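Long-range contact in fimbrium subunit Fim1C (Bacteroides vulgatus, PDB 4QB7), which probably forms part of the tip of fimbriae, the filamentous surface appendages that mediate cell adhesion and biofilm formation: residues N11-V22 / S75-D87. Sequence-based numbering, arbitrary orientation.
With SO4 (sulfate ion), chain O; SO4 (sulfate ion), chain L.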
ATOM      1  N   ASN A  11      38.321  -6.467  -7.817  1.00 93.91           N
ATOM      2  CA  ASN A  11      37.326  -7.416  -7.287  1.00 92.89           C
ATOM      3  C   ASN A  11      36.219  -7.730  -8.345  1.00 91.91           C
ATOM      4  O   ASN A  11      36.005  -6.940  -9.279  1.00 91.42           O
ATOM      5  CB  ASN A  11      36.700  -6.899  -5.959  1.00 94.17           C
ATOM      6  CG  ASN A  11      35.957  -7.950  -5.142  1.00121.06           C
ATOM      7  OD1 ASN A  11      34.840  -7.717  -4.662  1.00112.85           O
ATOM      8  ND2 ASN A  11      36.548  -9.138  -4.978  1.00115.69           N
ATOM      9  N   ARG A  12      35.540  -8.894  -8.202  1.00 83.12           N
ATOM     10  CA  ARG A  12      34.518  -9.297  -9.161  1.00 79.22           C
ATOM     11  C   ARG A  12      33.179  -9.709  -8.490  1.00 75.66           C
ATOM     12  O   ARG A  12      32.188  -9.840  -9.199  1.00 73.62           O
ATOM     13  CB  ARG A  12      35.061 -10.429 -10.057  1.00 79.91           C
ATOM     14  CG  ARG A  12      34.706 -10.284 -11.544  1.00 87.26           C
ATOM     15  CD  ARG A  12      35.552 -11.120 -12.501  1.00 95.11           C
ATOM     16  NE  ARG A  12      35.773 -12.506 -12.062  1.00106.32           N
ATOM     17  CZ  ARG A  12      35.012 -13.549 -12.395  1.00119.56           C
ATOM     18  NH1 ARG A  12      33.943 -13.383 -13.171  1.00103.20           N
ATOM     19  NH2 ARG A  12      35.307 -14.762 -11.945  1.00104.38           N
ATOM     20  N   THR A  13      33.117  -9.873  -7.157  1.00 68.82           N
ATOM     21  CA  THR A  13      31.835 -10.252  -6.539  1.00 66.50           C
ATOM     22  C   THR A  13      30.867  -9.022  -6.477  1.00 63.15           C
ATOM     23  O   THR A  13      31.278  -7.856  -6.330  1.00 61.34           O
ATOM     24  CB  THR A  13      32.002 -10.981  -5.181  1.00 80.28           C
ATOM     25  OG1 THR A  13      30.703 -11.317  -4.666  1.00 83.32           O
ATOM     26  CG2 THR A  13      32.806 -10.181  -4.157  1.00 78.19           C
ATOM     27  N   ILE A  14      29.581  -9.333  -6.663  1.00 54.96           N
ATOM     28  CA  ILE A  14      28.494  -8.375  -6.745  1.00 51.94           C
ATOM     29  C   ILE A  14      28.055  -8.020  -5.347  1.00 56.65           C
ATOM     30  O   ILE A  14      27.672  -8.896  -4.573  1.00 58.97           O
ATOM     31  CB  ILE A  14      27.339  -8.931  -7.631  1.00 52.52           C
ATOM     32  CG1 ILE A  14      27.865  -9.181  -9.062  1.00 51.70           C
ATOM     33  CG2 ILE A  14      26.108  -7.989  -7.628  1.00 50.11           C
ATOM     34  CD1 ILE A  14      27.089 -10.032  -9.881  1.00 53.61           C
ATOM     35  N   GLY A  15      28.173  -6.740  -5.031  1.00 50.43           N
ATOM     36  CA  GLY A  15      27.778  -6.198  -3.747  1.00 49.86           C
ATOM     37  C   GLY A  15      26.362  -5.683  -3.820  1.00 53.23           C
ATOM     38  O   GLY A  15      25.877  -5.331  -4.911  1.00 52.28           O
ATOM     39  N   LEU A  16      25.674  -5.674  -2.660  1.00 47.89           N
ATOM     40  CA  LEU A  16      24.304  -5.185  -2.582  1.00 45.97           C
ATOM     41  C   LEU A  16      24.212  -4.052  -1.615  1.00 50.68           C
ATOM     42  O   LEU A  16      24.848  -4.077  -0.570  1.00 50.98           O
ATOM     43  CB  LEU A  16      23.280  -6.270  -2.164  1.00 45.02           C
ATOM     44  CG  LEU A  16      23.251  -7.596  -2.895  1.00 48.21           C
ATOM     45  CD1 LEU A  16      22.188  -8.474  -2.309  1.00 47.20           C
ATOM     46  CD2 LEU A  16      23.029  -7.410  -4.378  1.00 49.30           C
ATOM     47  N   ASP A  17      23.339  -3.106  -1.919  1.00 47.47           N
ATOM     48  CA  ASP A  17      23.027  -1.979  -1.063  1.00 46.80           C
ATOM     49  C   ASP A  17      21.598  -1.574  -1.318  1.00 47.52           C
ATOM     50  O   ASP A  17      21.097  -1.754  -2.417  1.00 47.57           O
ATOM     51  CB  ASP A  17      23.999  -0.810  -1.311  1.00 49.57           C
ATOM     52  CG  ASP A  17      23.799   0.379  -0.388  1.00 59.93           C
ATOM     53  OD1 ASP A  17      23.484   0.156   0.821  1.00 61.71           O
ATOM     54  OD2 ASP A  17      23.984   1.528  -0.857  1.00 61.58           O
ATOM     55  N   VAL A  18      20.926  -1.076  -0.295  1.00 43.03           N
ATOM     56  CA  VAL A  18      19.553  -0.587  -0.374  1.00 41.23           C
ATOM     57  C   VAL A  18      19.598   0.839   0.124  1.00 49.07           C
ATOM     58  O   VAL A  18      20.143   1.108   1.199  1.00 49.14           O
ATOM     59  CB  VAL A  18      18.528  -1.464   0.365  1.00 42.36           C
ATOM     60  CG1 VAL A  18      17.119  -0.895   0.251  1.00 40.85           C
ATOM     61  CG2 VAL A  18      18.567  -2.892  -0.147  1.00 41.64           C
ATOM     62  N   TYR A  19      19.119   1.756  -0.715  1.00 48.78           N
ATOM     63  CA  TYR A  19      19.106   3.182  -0.466  1.00 51.12           C
ATOM     64  C   TYR A  19      18.148   3.490   0.665  1.00 58.25           C
ATOM     65  O   TYR A  19      17.064   2.916   0.723  1.00 56.20           O
ATOM     66  CB  TYR A  19      18.737   3.924  -1.754  1.00 53.49           C
ATOM     67  CG  TYR A  19      18.420   5.391  -1.597  1.00 57.74           C
ATOM     68  CD1 TYR A  19      17.141   5.813  -1.245  1.00 59.33           C
ATOM     69  CD2 TYR A  19      19.370   6.366  -1.899  1.00 60.61           C
ATOM     70  CE1 TYR A  19      16.833   7.167  -1.121  1.00 62.06           C
ATOM     71  CE2 TYR A  19      19.068   7.726  -1.801  1.00 62.94           C
ATOM     72  CZ  TYR A  19      17.796   8.122  -1.411  1.00 74.29           C
ATOM     73  OH  TYR A  19      17.479   9.457  -1.288  1.00 81.79           O
ATOM     74  N   THR A  20      18.596   4.358   1.595  1.00 60.46           N
ATOM     75  CA  THR A  20      17.852   4.817   2.765  1.00 61.92           C
ATOM     76  C   THR A  20      17.397   6.258   2.511  1.00 70.66           C
ATOM     77  O   THR A  20      18.207   7.147   2.207  1.00 71.42           O
ATOM     78  CB  THR A  20      18.686   4.680   4.066  1.00 65.03           C
ATOM     79  OG1 THR A  20      19.142   3.345   4.212  1.00 63.72           O
ATOM     80  CG2 THR A  20      17.890   5.018   5.299  1.00 63.04           C
ATOM     81  N   GLU A  21      16.092   6.469   2.659  1.00 69.29           N
ATOM     82  CA  GLU A  21      15.419   7.763   2.507  1.00 70.81           C
ATOM     83  C   GLU A  21      15.667   8.654   3.755  1.00 77.94           C
ATOM     84  O   GLU A  21      15.902   8.128   4.850  1.00 77.31           O
ATOM     85  CB  GLU A  21      13.901   7.550   2.261  1.00 71.35           C
ATOM     86  CG  GLU A  21      13.198   6.629   3.266  1.00 84.32           C
ATOM     87  CD  GLU A  21      13.158   5.124   3.014  1.00105.78           C
ATOM     88  OE1 GLU A  21      14.221   4.511   2.734  1.00 92.10           O
ATOM     89  OE2 GLU A  21      12.062   4.546   3.204  1.00 92.44           O
ATOM     90  N   VAL A  22      15.601   9.994   3.584  1.00 76.70           N
ATOM     91  CA  VAL A  22      15.801  10.976   4.665  1.00104.37           C
ATOM     92  C   VAL A  22      14.494  11.143   5.473  1.00113.53           C
ATOM     93  O   VAL A  22      14.104  10.253   6.231  1.00 74.23           O
ATOM     94  CB  VAL A  22      16.313  12.334   4.103  1.00109.18           C
ATOM     95  CG1 VAL A  22      16.451  13.377   5.208  1.00110.15           C
ATOM     96  CG2 VAL A  22      17.639  12.161   3.353  1.00109.40           C
ATOM     97  N   SER A  75      25.602  -5.994   6.694  1.00 57.61           N
ATOM     98  CA  SER A  75      25.603  -5.973   5.224  1.00 55.55           C
ATOM     99  C   SER A  75      24.461  -6.787   4.599  1.00 57.46           C
ATOM    100  O   SER A  75      23.875  -7.630   5.272  1.00 58.43           O
ATOM    101  CB  SER A  75      26.931  -6.486   4.686  1.00 57.18           C
ATOM    102  OG  SER A  75      27.021  -7.880   4.912  1.00 63.62           O
ATOM    103  N   TRP A  76      24.153  -6.529   3.310  1.00 50.76           N
ATOM    104  CA  TRP A  76      23.168  -7.292   2.528  1.00 48.81           C
ATOM    105  C   TRP A  76      23.887  -8.414   1.797  1.00 54.38           C
ATOM    106  O   TRP A  76      24.945  -8.184   1.217  1.00 54.78           O
ATOM    107  CB  TRP A  76      22.430  -6.422   1.499  1.00 45.26           C
ATOM    108  CG  TRP A  76      21.511  -5.409   2.073  1.00 44.37           C
ATOM    109  CD1 TRP A  76      21.760  -4.082   2.261  1.00 46.66           C
ATOM    110  CD2 TRP A  76      20.157  -5.626   2.471  1.00 44.00           C
ATOM    111  NE1 TRP A  76      20.654  -3.464   2.789  1.00 45.01           N
ATOM    112  CE2 TRP A  76      19.668  -4.399   2.973  1.00 46.44           C
ATOM    113  CE3 TRP A  76      19.327  -6.765   2.530  1.00 45.05           C
ATOM    114  CZ2 TRP A  76      18.365  -4.261   3.463  1.00 45.68           C
ATOM    115  CZ3 TRP A  76      18.042  -6.628   3.034  1.00 45.58           C
ATOM    116  CH2 TRP A  76      17.575  -5.391   3.497  1.00 45.81           C
ATOM    117  N   GLY A  77      23.316  -9.608   1.836  1.00 51.49           N
ATOM    118  CA  GLY A  77      23.878 -10.781   1.192  1.00 51.52           C
ATOM    119  C   GLY A  77      22.854 -11.678   0.540  1.00 57.31           C
ATOM    120  O   GLY A  77      21.641 -11.504   0.704  1.00 57.30           O
ATOM    121  N   TYR A  78      23.360 -12.622  -0.235  1.00 55.02           N
ATOM    122  CA  TYR A  78      22.622 -13.650  -0.959  1.00 54.80           C
ATOM    123  C   TYR A  78      23.469 -14.921  -0.854  1.00 63.27           C
ATOM    124  O   TYR A  78      24.683 -14.817  -0.648  1.00 63.39           O
ATOM    125  CB  TYR A  78      22.322 -13.212  -2.414  1.00 53.95           C
ATOM    126  CG  TYR A  78      23.541 -12.806  -3.220  1.00 54.37           C
ATOM    127  CD1 TYR A  78      24.059 -11.518  -3.139  1.00 55.82           C
ATOM    128  CD2 TYR A  78      24.146 -13.694  -4.103  1.00 55.28           C
ATOM    129  CE1 TYR A  78      25.178 -11.137  -3.881  1.00 56.18           C
ATOM    130  CE2 TYR A  78      25.256 -13.320  -4.864  1.00 56.09           C
ATOM    131  CZ  TYR A  78      25.775 -12.042  -4.743  1.00 62.17           C
ATOM    132  OH  TYR A  78      26.881 -11.658  -5.469  1.00 61.58           O
ATOM    133  N   THR A  79      22.836 -16.105  -0.915  1.00 63.86           N
ATOM    134  CA  THR A  79      23.509 -17.404  -0.759  1.00 66.52           C
ATOM    135  C   THR A  79      24.223 -17.862  -2.057  1.00 73.55           C
ATOM    136  O   THR A  79      25.416 -18.193  -1.998  1.00 74.44           O
ATOM    137  CB  THR A  79      22.528 -18.471  -0.249  1.00 81.18           C
ATOM    138  OG1 THR A  79      21.471 -18.635  -1.198  1.00 89.77           O
ATOM    139  CG2 THR A  79      21.938 -18.124   1.118  1.00 78.94           C
ATOM    140  N   ASN A  80      23.516 -17.880  -3.209  1.00 71.53           N
ATOM    141  CA  ASN A  80      24.105 -18.323  -4.486  1.00 73.03           C
ATOM    142  C   ASN A  80      25.015 -17.243  -5.050  1.00 77.76           C
ATOM    143  O   ASN A  80      24.526 -16.345  -5.732  1.00 78.23           O
ATOM    144  CB  ASN A  80      23.014 -18.704  -5.509  1.00 75.67           C
ATOM    145  CG  ASN A  80      22.174 -19.878  -5.092  1.00110.29           C
ATOM    146  OD1 ASN A  80      21.045 -19.719  -4.617  1.00109.47           O
ATOM    147  ND2 ASN A  80      22.716 -21.082  -5.243  1.00105.00           N
ATOM    148  N   LEU A  81      26.326 -17.323  -4.772  1.00 74.43           N
ATOM    149  CA  LEU A  81      27.290 -16.317  -5.224  1.00 73.96           C
ATOM    150  C   LEU A  81      27.435 -16.211  -6.745  1.00 73.24           C
ATOM    151  O   LEU A  81      27.405 -17.197  -7.484  1.00 73.29           O
ATOM    152  CB  LEU A  81      28.670 -16.469  -4.590  1.00 75.90           C
ATOM    153  CG  LEU A  81      29.251 -15.126  -4.117  1.00 81.27           C
ATOM    154  CD1 LEU A  81      28.467 -14.557  -2.893  1.00 80.99           C
ATOM    155  CD2 LEU A  81      30.736 -15.241  -3.845  1.00 85.53           C
ATOM    156  N   ARG A  82      27.513 -14.959  -7.179  1.00 65.99           N
ATOM    157  CA  ARG A  82      27.605 -14.510  -8.550  1.00 64.03           C
ATOM    158  C   ARG A  82      28.671 -13.455  -8.635  1.00 64.58           C
ATOM    159  O   ARG A  82      28.897 -12.710  -7.674  1.00 62.85           O
ATOM    160  CB  ARG A  82      26.258 -13.938  -9.025  1.00 64.70           C
ATOM    161  CG  ARG A  82      25.129 -14.942  -9.166  1.00 73.70           C
ATOM    162  CD  ARG A  82      25.182 -15.744 -10.455  1.00 80.23           C
ATOM    163  NE  ARG A  82      23.994 -16.590 -10.568  1.00 87.22           N
ATOM    164  CZ  ARG A  82      23.874 -17.798 -10.023  1.00111.69           C
ATOM    165  NH1 ARG A  82      24.886 -18.336  -9.349  1.00103.50           N
ATOM    166  NH2 ARG A  82      22.745 -18.482 -10.155  1.00102.95           N
ATOM    167  N   PHE A  83      29.300 -13.369  -9.807  1.00 59.80           N
ATOM    168  CA  PHE A  83      30.397 -12.462 -10.070  1.00 58.88           C
ATOM    169  C   PHE A  83      30.114 -11.598 -11.257  1.00 57.32           C
ATOM    170  O   PHE A  83      29.401 -12.033 -12.159  1.00 57.79           O
ATOM    171  CB  PHE A  83      31.673 -13.293 -10.323  1.00 62.83           C
ATOM    172  CG  PHE A  83      32.100 -14.111  -9.123  1.00 66.68           C
ATOM    173  CD1 PHE A  83      31.544 -15.367  -8.880  1.00 71.02           C
ATOM    174  CD2 PHE A  83      33.035 -13.617  -8.224  1.00 70.24           C
ATOM    175  CE1 PHE A  83      31.898 -16.100  -7.745  1.00 72.66           C
ATOM    176  CE2 PHE A  83      33.406 -14.361  -7.103  1.00 74.46           C
ATOM    177  CZ  PHE A  83      32.824 -15.593  -6.866  1.00 72.78           C
ATOM    178  N   TRP A  84      30.707 -10.393 -11.303  1.00 50.53           N
ATOM    179  CA  TRP A  84      30.576  -9.517 -12.465  1.00 49.42           C
ATOM    180  C   TRP A  84      31.243 -10.196 -13.640  1.00 58.13           C
ATOM    181  O   TRP A  84      32.225 -10.916 -13.432  1.00 59.15           O
ATOM    182  CB  TRP A  84      31.216  -8.142 -12.226  1.00 47.29           C
ATOM    183  CG  TRP A  84      30.494  -7.278 -11.229  1.00 47.79           C
ATOM    184  CD1 TRP A  84      30.892  -6.998  -9.960  1.00 50.76           C
ATOM    185  CD2 TRP A  84      29.257  -6.562 -11.432  1.00 46.83           C
ATOM    186  NE1 TRP A  84      29.977  -6.175  -9.346  1.00 50.05           N
ATOM    187  CE2 TRP A  84      28.959  -5.897 -10.224  1.00 51.02           C
ATOM    188  CE3 TRP A  84      28.370  -6.423 -12.517  1.00 47.31           C
ATOM    189  CZ2 TRP A  84      27.826  -5.080 -10.076  1.00 49.78           C
ATOM    190  CZ3 TRP A  84      27.234  -5.647 -12.360  1.00 48.48           C
ATOM    191  CH2 TRP A  84      26.980  -4.966 -11.160  1.00 49.19           C
ATOM    192  N   PRO A  85      30.784  -9.994 -14.887  1.00 56.44           N
ATOM    193  CA  PRO A  85      31.482 -10.627 -16.013  1.00 56.73           C
ATOM    194  C   PRO A  85      32.942 -10.155 -16.134  1.00 61.89           C
ATOM    195  O   PRO A  85      33.277  -9.039 -15.723  1.00 60.46           O
ATOM    196  CB  PRO A  85      30.643 -10.201 -17.223  1.00 57.78           C
ATOM    197  CG  PRO A  85      29.319  -9.834 -16.673  1.00 61.59           C
ATOM    198  CD  PRO A  85      29.620  -9.212 -15.354  1.00 57.39           C
ATOM    199  N   ILE A  86      33.816 -11.027 -16.658  1.00 61.74           N
ATOM    200  CA  ILE A  86      35.230 -10.705 -16.918  1.00 63.67           C
ATOM    201  C   ILE A  86      35.293  -9.865 -18.209  1.00 66.58           C
ATOM    202  O   ILE A  86      36.155  -8.996 -18.335  1.00 67.53           O
ATOM    203  CB  ILE A  86      36.128 -11.977 -17.014  1.00 69.23           C
ATOM    204  CG1 ILE A  86      35.956 -12.900 -15.793  1.00 71.46           C
ATOM    205  CG2 ILE A  86      37.613 -11.610 -17.156  1.00 71.27           C
ATOM    206  CD1 ILE A  86      35.977 -14.463 -16.146  1.00 86.53           C
ATOM    207  N   ASP A  87      34.360 -10.110 -19.155  1.00 60.18           N
ATOM    208  CA  ASP A  87      34.306  -9.375 -20.414  1.00 58.39           C
ATOM    209  C   ASP A  87      33.382  -8.119 -20.276  1.00 59.00           C
ATOM    210  O   ASP A  87      33.178  -7.648 -19.161  1.00 57.88           O
ATOM    211  CB  ASP A  87      33.884 -10.312 -21.566  1.00 59.69           C
ATOM    212  CG  ASP A  87      32.552 -11.014 -21.372  1.00 64.47           C
ATOM    213  OD1 ASP A  87      31.848 -10.693 -20.392  1.00 64.03           O
ATOM    214  OD2 ASP A  87      32.194 -11.858 -22.228  1.00 67.17           O
TER
HETATM  215  S   SO4 O 414      27.334 -11.355  -0.743  0.50 82.71           S
HETATM  216  O1  SO4 O 414      27.600 -11.374   0.698  0.50 82.74           O
HETATM  217  O2  SO4 O 414      26.715 -10.080  -1.154  0.50 81.44           O
HETATM  218  O3  SO4 O 414      28.596 -11.492  -1.474  0.50 83.76           O
HETATM  219  O4  SO4 O 414      26.455 -12.486  -1.038  0.50 81.58           O
HETATM  220  S   SO4 L 411      32.326 -14.345 -17.333  0.60102.10           S
HETATM  221  O1  SO4 L 411      32.572 -13.950 -15.936  0.60102.63           O
HETATM  222  O2  SO4 L 411      30.980 -13.937 -17.733  0.60101.39           O
HETATM  223  O3  SO4 L 411      33.317 -13.709 -18.212  0.60101.30           O
HETATM  224  O4  SO4 L 411      32.429 -15.804 -17.426  0.60102.52           O
HETATM  225  O   HOH W   1      26.897  -6.994  -0.348  1.00 44.96           O
HETATM  226  O   HOH W   2      25.465  -4.569   1.932  1.00 45.69           O
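Chi1 of Tyr78 (55°) sets CG between the backbone N and the carbonyl carbon, turning the ring so that OH reaches the Ile14 carbonyl; Ile14 has CG1 anti to its own carbonyl carbon, which lays that branch on the Trp84 indole. The setting is the mixed beta-sheet of a fimbrillin-like protein, where strand 15-18, in the predicted propeptide, pairs in parallel with strand 159-178 and runs at 120° to strand 75-77. Tyr78 OH donates to Ile14 O over 3.0 Å, meeting a lone pair in the carbonyl plane, while Leu16 CD1 packs obliquely on the same ring. An alanine in place of Tyr78 would probably leave Ile14 O without this donor and Leu16 CD1 without the ring it packs on. Ile14 CG1 sits 3.6 Å from the centroid of the Trp84 five-membered ring, only 7° off its normal, a CH-pi contact; Trp84 NE1 is tied to Gly158 O. Val18 CG2 makes a less centred CH-pi contact over one face of the Trp76 indole, 3.8 Å from the centroid of its five-membered ring. Between the strands, water bridges replace direct backbone bonds: one water joins Leu16 N to Trp76 O, a second Leu16 O to Trp76 N. Farther along, Thr13 and Phe83 form a single beta bridge, and Trp84 N donates to Arg12 O at 2.6 Å. The Arg12 guanidinium is clasped between Phe83 CB on one face and Ile86 CG1 on the opposite one; its NH1 donates to Trp84 O (3.0 Å), which is tilted out of the guanidinium plane, and comes within 3.1 Å of O1 of a sulfate, probably from the crystallisation liquor, that accepts a hydrogen bond from Ile86 N.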